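Local structure of 6-carboxyhexanoate--CoA ligase (Aquifex aeolicus, 5TVA) at residues A115-I120 and Y217-K222; V134-F139 and E229-K234. The protein belongs to the BioW family of CoA ligases and binds adenosine monophosphate and coenzyme A. All blocks are in the same frame, centred on the assembly; numbering follows the deposited sequence.

Interaction 1: residues A115-I120 and Y217-K222; sequences AVLMDI and YFVSRK. With AMP (adenosine monophosphate), chain C.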
# COMPACT_ATOMS: atom_id res chain seq x y z
N ALA A 115 -1.69 -7.90 -1.60
CA ALA A 115 -2.03 -7.89 -0.19
C ALA A 115 -2.88 -9.10 0.19
O ALA A 115 -3.64 -9.65 -0.63
CB ALA A 115 -2.74 -6.59 0.18
N VAL A 116 -2.72 -9.52 1.45
CA VAL A 116 -3.65 -10.44 2.11
C VAL A 116 -4.95 -9.70 2.43
O VAL A 116 -4.92 -8.56 2.92
CB VAL A 116 -3.03 -11.01 3.40
CG1 VAL A 116 -4.08 -11.78 4.22
CG2 VAL A 116 -1.80 -11.87 3.11
N LEU A 117 -6.09 -10.36 2.18
CA LEU A 117 -7.41 -9.89 2.64
C LEU A 117 -7.80 -10.75 3.84
O LEU A 117 -8.18 -11.91 3.69
CB LEU A 117 -8.46 -9.99 1.53
CG LEU A 117 -8.23 -9.04 0.35
CD1 LEU A 117 -9.15 -9.36 -0.78
CD2 LEU A 117 -8.41 -7.60 0.77
N MET A 118 -7.70 -10.17 5.04
CA MET A 118 -7.96 -10.91 6.27
C MET A 118 -9.33 -10.56 6.84
O MET A 118 -9.64 -9.38 7.07
CB MET A 118 -6.87 -10.63 7.31
CG MET A 118 -7.20 -11.17 8.69
SD MET A 118 -5.77 -11.35 9.76
CE MET A 118 -4.85 -12.60 8.85
N ASP A 119 -10.14 -11.60 7.08
CA ASP A 119 -11.39 -11.48 7.83
C ASP A 119 -11.16 -10.87 9.21
O ASP A 119 -10.52 -11.50 10.05
CB ASP A 119 -12.02 -12.88 7.95
CG ASP A 119 -13.49 -12.85 8.34
OD1 ASP A 119 -13.87 -12.03 9.20
OD2 ASP A 119 -14.27 -13.65 7.75
N ILE A 120 -11.68 -9.65 9.47
CA ILE A 120 -11.47 -8.99 10.77
C ILE A 120 -11.89 -9.89 11.91
O ILE A 120 -11.28 -9.88 12.99
CB ILE A 120 -12.25 -7.67 10.87
CG1 ILE A 120 -13.67 -7.83 10.32
CG2 ILE A 120 -11.41 -6.45 10.45
CD1 ILE A 120 -14.45 -6.57 10.36
N TYR A 217 -4.76 -6.50 4.64
CA TYR A 217 -5.93 -5.64 4.69
C TYR A 217 -6.98 -6.29 5.59
O TYR A 217 -7.38 -7.44 5.34
CB TYR A 217 -6.52 -5.42 3.30
CG TYR A 217 -5.68 -4.67 2.28
CD1 TYR A 217 -4.52 -3.99 2.66
CD2 TYR A 217 -6.05 -4.64 0.93
CE1 TYR A 217 -3.76 -3.30 1.73
CE2 TYR A 217 -5.29 -3.95 -0.01
CZ TYR A 217 -4.14 -3.28 0.40
OH TYR A 217 -3.36 -2.58 -0.51
N PHE A 218 -7.44 -5.56 6.61
CA PHE A 218 -8.47 -6.08 7.52
C PHE A 218 -9.84 -5.66 7.01
O PHE A 218 -10.16 -4.46 7.02
CB PHE A 218 -8.22 -5.60 8.95
CG PHE A 218 -6.91 -6.08 9.53
CD1 PHE A 218 -6.82 -7.33 10.13
CD2 PHE A 218 -5.76 -5.30 9.45
CE1 PHE A 218 -5.62 -7.78 10.64
CE2 PHE A 218 -4.55 -5.74 9.96
CZ PHE A 218 -4.48 -6.97 10.56
N VAL A 219 -10.64 -6.63 6.56
CA VAL A 219 -11.92 -6.37 5.90
C VAL A 219 -13.05 -7.19 6.53
O VAL A 219 -12.85 -8.32 6.98
CB VAL A 219 -11.88 -6.66 4.38
CG1 VAL A 219 -10.82 -5.81 3.66
CG2 VAL A 219 -11.67 -8.15 4.12
N SER A 220 -14.25 -6.63 6.52
CA SER A 220 -15.44 -7.36 6.93
C SER A 220 -15.89 -8.27 5.79
O SER A 220 -16.13 -7.78 4.68
CB SER A 220 -16.54 -6.39 7.32
OG SER A 220 -17.59 -7.06 8.00
N ARG A 221 -15.97 -9.58 6.04
CA ARG A 221 -16.30 -10.50 4.95
C ARG A 221 -17.59 -10.12 4.24
O ARG A 221 -17.71 -10.31 3.03
CB ARG A 221 -16.40 -11.96 5.41
CG ARG A 221 -16.41 -12.89 4.20
CD ARG A 221 -17.05 -14.23 4.43
NE ARG A 221 -16.12 -15.31 4.76
CZ ARG A 221 -15.87 -16.36 3.98
NH1 ARG A 221 -16.47 -16.48 2.80
NH2 ARG A 221 -15.01 -17.29 4.38
N LYS A 222 -18.57 -9.58 4.96
CA LYS A 222 -19.84 -9.30 4.32
C LYS A 222 -19.72 -8.25 3.22
O LYS A 222 -20.64 -8.12 2.41
CB LYS A 222 -20.88 -8.86 5.36
CG LYS A 222 -20.64 -7.46 5.85
CD LYS A 222 -21.53 -7.08 7.03
CE LYS A 222 -20.79 -6.07 7.89
NZ LYS A 222 -21.75 -5.03 8.35
P AMP C . 6.10 -2.11 -1.80
O1P AMP C . 5.18 -1.03 -1.27
O2P AMP C . 6.19 -2.03 -3.31
O3P AMP C . 7.41 -2.34 -1.05
O5' AMP C . 5.36 -3.50 -1.52
C5' AMP C . 5.32 -4.10 -0.23
C4' AMP C . 4.53 -5.38 -0.28
O4' AMP C . 3.11 -5.05 -0.35
C3' AMP C . 4.82 -6.26 -1.50
O3' AMP C . 5.80 -7.24 -1.24
C2' AMP C . 3.47 -6.85 -1.88
O2' AMP C . 3.25 -8.06 -1.18
C1' AMP C . 2.48 -5.79 -1.37
N9 AMP C . 2.04 -4.85 -2.42
C8 AMP C . 2.82 -4.23 -3.34
N7 AMP C . 2.07 -3.45 -4.16
C5 AMP C . 0.78 -3.55 -3.79
C6 AMP C . -0.52 -2.98 -4.21
N6 AMP C . -0.63 -2.12 -5.25
N1 AMP C . -1.63 -3.36 -3.52
C2 AMP C . -1.57 -4.23 -2.50
N3 AMP C . -0.42 -4.78 -2.07
C4 AMP C . 0.77 -4.49 -2.65
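Tyr217 has more of its surface buried by this contact than any other residue, and its ring is met on one face by the methyl of Ala115. CB of Ala115 sits above the ring centre, 3.6 Å from the Tyr217 centroid and 11° off the ring normal, a well-centred CH-pi contact. With CG beside its backbone N (chi1 -65°), the tyrosine lies back along the strand toward the nucleotide; CD2 of Leu117 closes in at the ring edge, 3.8 Å from CD2 of Tyr217. The hydroxyl reaches the adenine, with Tyr217 OH 3.1 Å from C2 of AMP, and is hydrogen-bonded to Thr136.

Past the strand end, Ile120 folds against Phe218, which lies with Met118 on the other sheet face. Ile120 holds CG1 in the crowded position between N and the carbonyl carbon (chi1 43°), which sends CG2 obliquely to CB of Phe218 at 3.6 Å and lays CD1 against Ser220. Met118 runs alongside Phe218 in the same direction and bends at chi3; its SD stands 3.7 Å from CE1 of Phe218, an oblique Met-aromatic contact. Helix 91-102 packs over this side, whereas Leu117, Tyr217 and Val219 face helix 224-233.

Four backbone bonds join the segments, three within the strands, the shortest from Tyr217 N to Val116 O at 2.7 Å. The last, from Ile120 N just beyond to Val219 O at 3.1 Å, approaches from above the carbonyl plane. This is a parallel ladder at the margin of a mixed sheet with helices on both faces, an alpha/beta layering whose end at Ala115 and Tyr217 lines the AMP pocket.

Interaction 2: residues V134-F139 and E229-K234; sequences VRTIHF and ECLTQK. With COA (coenzyme A), chain D.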
# COMPACT_ATOMS: atom_id res chain seq x y z
N VAL A 134 -4.41 -9.34 -3.68
CA VAL A 134 -5.15 -8.30 -4.38
C VAL A 134 -4.28 -7.04 -4.40
O VAL A 134 -3.57 -6.74 -3.44
CB VAL A 134 -6.52 -8.07 -3.71
CG1 VAL A 134 -7.29 -6.98 -4.40
CG2 VAL A 134 -7.30 -9.36 -3.76
N ARG A 135 -4.32 -6.31 -5.51
CA ARG A 135 -3.52 -5.12 -5.72
C ARG A 135 -4.43 -3.91 -5.72
O ARG A 135 -5.39 -3.87 -6.50
CB ARG A 135 -2.75 -5.18 -7.04
CG ARG A 135 -1.32 -5.67 -6.97
CD ARG A 135 -0.77 -5.78 -8.40
NE ARG A 135 -0.40 -7.15 -8.72
CZ ARG A 135 -0.92 -7.90 -9.69
NH1 ARG A 135 -1.85 -7.43 -10.51
NH2 ARG A 135 -0.48 -9.13 -9.83
N THR A 136 -4.13 -2.93 -4.87
CA THR A 136 -4.78 -1.63 -4.96
C THR A 136 -4.20 -0.86 -6.13
O THR A 136 -2.97 -0.74 -6.24
CB THR A 136 -4.57 -0.84 -3.66
OG1 THR A 136 -5.06 -1.57 -2.54
CG2 THR A 136 -5.24 0.52 -3.74
N ILE A 137 -5.06 -0.35 -7.02
CA ILE A 137 -4.64 0.39 -8.21
C ILE A 137 -5.62 1.53 -8.44
O ILE A 137 -6.57 1.72 -7.68
CB ILE A 137 -4.52 -0.49 -9.48
CG1 ILE A 137 -5.86 -1.12 -9.89
CG2 ILE A 137 -3.43 -1.60 -9.33
CD1 ILE A 137 -5.84 -1.59 -11.35
N HIS A 138 -5.37 2.31 -9.49
CA HIS A 138 -6.29 3.36 -9.95
C HIS A 138 -6.52 4.40 -8.86
O HIS A 138 -7.65 4.80 -8.57
CB HIS A 138 -7.63 2.77 -10.41
CG HIS A 138 -7.56 2.09 -11.74
ND1 HIS A 138 -6.55 2.31 -12.65
CD2 HIS A 138 -8.41 1.22 -12.33
CE1 HIS A 138 -6.76 1.59 -13.73
NE2 HIS A 138 -7.89 0.92 -13.57
N PHE A 139 -5.42 4.84 -8.26
CA PHE A 139 -5.41 5.90 -7.27
C PHE A 139 -4.23 6.82 -7.57
O PHE A 139 -3.21 6.36 -8.09
CB PHE A 139 -5.31 5.34 -5.83
CG PHE A 139 -4.00 4.71 -5.54
CD1 PHE A 139 -2.91 5.49 -5.06
CD2 PHE A 139 -3.80 3.37 -5.78
CE1 PHE A 139 -1.66 4.92 -4.83
CE2 PHE A 139 -2.58 2.78 -5.54
CZ PHE A 139 -1.48 3.57 -5.07
N GLU A 229 -13.86 -4.88 -5.69
CA GLU A 229 -14.19 -4.02 -6.82
C GLU A 229 -13.63 -2.62 -6.63
O GLU A 229 -13.12 -2.01 -7.58
CB GLU A 229 -15.70 -3.96 -7.01
CG GLU A 229 -16.12 -3.08 -8.14
CD GLU A 229 -17.63 -3.06 -8.34
OE1 GLU A 229 -18.36 -2.65 -7.41
OE2 GLU A 229 -18.11 -3.49 -9.42
N CYS A 230 -13.75 -2.07 -5.42
CA CYS A 230 -13.29 -0.70 -5.18
C CYS A 230 -11.78 -0.61 -5.28
O CYS A 230 -11.25 0.28 -5.95
CB CYS A 230 -13.77 -0.22 -3.80
SG CYS A 230 -13.45 1.52 -3.48
N LEU A 231 -11.07 -1.55 -4.65
CA LEU A 231 -9.62 -1.52 -4.66
C LEU A 231 -9.07 -1.59 -6.08
O LEU A 231 -8.04 -0.98 -6.39
CB LEU A 231 -9.05 -2.66 -3.82
CG LEU A 231 -9.33 -2.67 -2.32
CD1 LEU A 231 -8.95 -4.01 -1.70
CD2 LEU A 231 -8.58 -1.52 -1.66
N THR A 232 -9.73 -2.36 -6.97
CA THR A 232 -9.12 -2.72 -8.23
C THR A 232 -9.71 -2.00 -9.44
O THR A 232 -9.09 -2.04 -10.51
CB THR A 232 -9.19 -4.25 -8.45
OG1 THR A 232 -10.57 -4.70 -8.60
CG2 THR A 232 -8.54 -4.97 -7.30
N GLN A 233 -10.84 -1.31 -9.29
CA GLN A 233 -11.52 -0.73 -10.43
C GLN A 233 -11.89 0.74 -10.24
O GLN A 233 -11.87 1.51 -11.19
CB GLN A 233 -12.79 -1.54 -10.78
CG GLN A 233 -12.48 -3.00 -11.17
CD GLN A 233 -13.70 -3.78 -11.75
OE1 GLN A 233 -14.83 -3.29 -11.81
NE2 GLN A 233 -13.44 -5.02 -12.15
N LYS A 234 -12.26 1.17 -9.04
CA LYS A 234 -12.72 2.54 -8.90
C LYS A 234 -11.53 3.52 -8.99
O LYS A 234 -10.43 3.23 -8.51
CB LYS A 234 -13.48 2.70 -7.59
CG LYS A 234 -14.14 4.06 -7.43
CD LYS A 234 -15.08 4.09 -6.24
CE LYS A 234 -15.43 5.52 -5.86
NZ LYS A 234 -16.02 6.28 -6.98
N1A COA D . 4.26 -6.53 -7.70
C2A COA D . 4.58 -7.68 -8.33
N3A COA D . 4.13 -7.95 -9.54
C4A COA D . 3.31 -7.09 -10.18
C5A COA D . 2.95 -5.89 -9.56
C6A COA D . 3.47 -5.64 -8.26
N6A COA D . 3.10 -4.35 -7.55
N7A COA D . 2.15 -5.21 -10.38
C8A COA D . 2.00 -5.92 -11.48
N9A COA D . 2.72 -7.05 -11.38
C1B COA D . 2.63 -8.07 -12.47
C2B COA D . 3.14 -9.23 -12.54
O2B COA D . 3.06 -10.02 -11.31
C3B COA D . 1.89 -9.74 -13.53
O3B COA D . 0.71 -9.80 -12.68
P3B COA D . -0.13 -11.14 -12.11
O7A COA D . -1.58 -10.82 -12.26
O8A COA D . 0.20 -12.40 -12.86
O9A COA D . 0.15 -11.38 -10.65
C4B COA D . 1.78 -8.82 -14.44
O4B COA D . 2.65 -7.61 -13.94
C5B COA D . 0.30 -8.30 -14.74
O5B COA D . -0.12 -7.40 -13.77
P1A COA D . -1.12 -6.08 -14.05
O1A COA D . -2.33 -6.17 -13.12
O2A COA D . -1.56 -5.97 -15.49
O3A COA D . -0.28 -4.73 -13.61
P2A COA D . -0.52 -3.16 -14.16
O4A COA D . 0.21 -3.06 -15.50
O5A COA D . -2.00 -2.88 -14.43
O6A COA D . 0.15 -2.12 -13.01
CBP COA D . 0.84 -1.27 -10.66
CCP COA D . -0.03 -2.29 -11.56
CDP COA D . 2.34 -1.68 -10.72
CEP COA D . 0.81 0.13 -11.31
CAP COA D . 0.29 -1.24 -9.13
OAP COA D . 1.01 -2.06 -8.28
C9P COA D . 0.28 0.15 -8.44
O9P COA D . -0.69 0.87 -8.47
N8P COA D . 1.46 0.63 -7.72
C7P COA D . 1.49 1.98 -7.07
C6P COA D . 1.66 1.90 -5.56
C5P COA D . 2.99 1.24 -5.07
O5P COA D . 3.38 0.22 -5.51
N4P COA D . 3.76 1.94 -4.00
C3P COA D . 5.08 1.34 -3.53
C2P COA D . 5.46 2.02 -2.20
S1P COA D . 4.00 1.82 -1.13
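The guanidinium of Arg135 has the imidazole edge of the coenzyme A adenine (N7A, C8A) over one face, offset toward the rim, while O7A of the 3'-phosphate lies in its plane at the edge. CD1 of Ile137 rests 3.8 Å above the plane of the His138 ring, over its centre, and the carbonyl O of Thr136 lies in plane at the edge of Phe139. CZ of Phe139 approaches C6P of coenzyme A at 3.6 Å.

Toward helix 224-233 the loop offers mainly backbone and aliphatic groups. Ile137 N donates to Leu231 O at 3.1 Å, nearly along the C=O axis and almost straight (173°). Ile137 has CG1 in the crowded position between N and the carbonyl carbon (chi1 62°), which brings CD1 to 3.4 Å from Thr232 O. CG2 of Thr232 touches both Arg135 O and CG1 of Val134, 3.7 Å from the latter, while OG1 turns back to Ile228 O. CD2 of Leu231 touches OG1 of Thr136, which is hydrogen-bonded to Asn170.

Carbonyl oxygens gather where the loop meets 229-234, Ile137 O lying 3.3 Å from Leu231 O. Lys169 NZ hydrogen-bonds to Ile137 O and, weakly, to Leu231 O, so its charge probably offsets their mutual repulsion. The loop is thus pinned through its backbone to the helix, leaving Arg135 turned toward the coenzyme, where its charge probably complements the phosphates.

Overall arrangement
Interaction 1 is a buried ladder between neighbouring strands, whereas interaction 2, only partly buried, sets an irregular loop against the C-terminal part of helix 224-233. Their centres are 15 Å apart, yet the contacts touch: Ala115 N and Val134 O are 2.9 Å apart in a probable hydrogen bond, and Leu117 CD1 packs on Val134 CG2. Strand 214-219 and helix 224-233 follow each other in the chain, so both contacts draw on this one strand-helix unit. Regular backbone pairing and apolar side chains dominate the first; a single cross-segment hydrogen bond and clustered carbonyls mark the second. Residues of 115-120, 217-222 and 134-139 line the AMP pocket, but only the last also reaches coenzyme A.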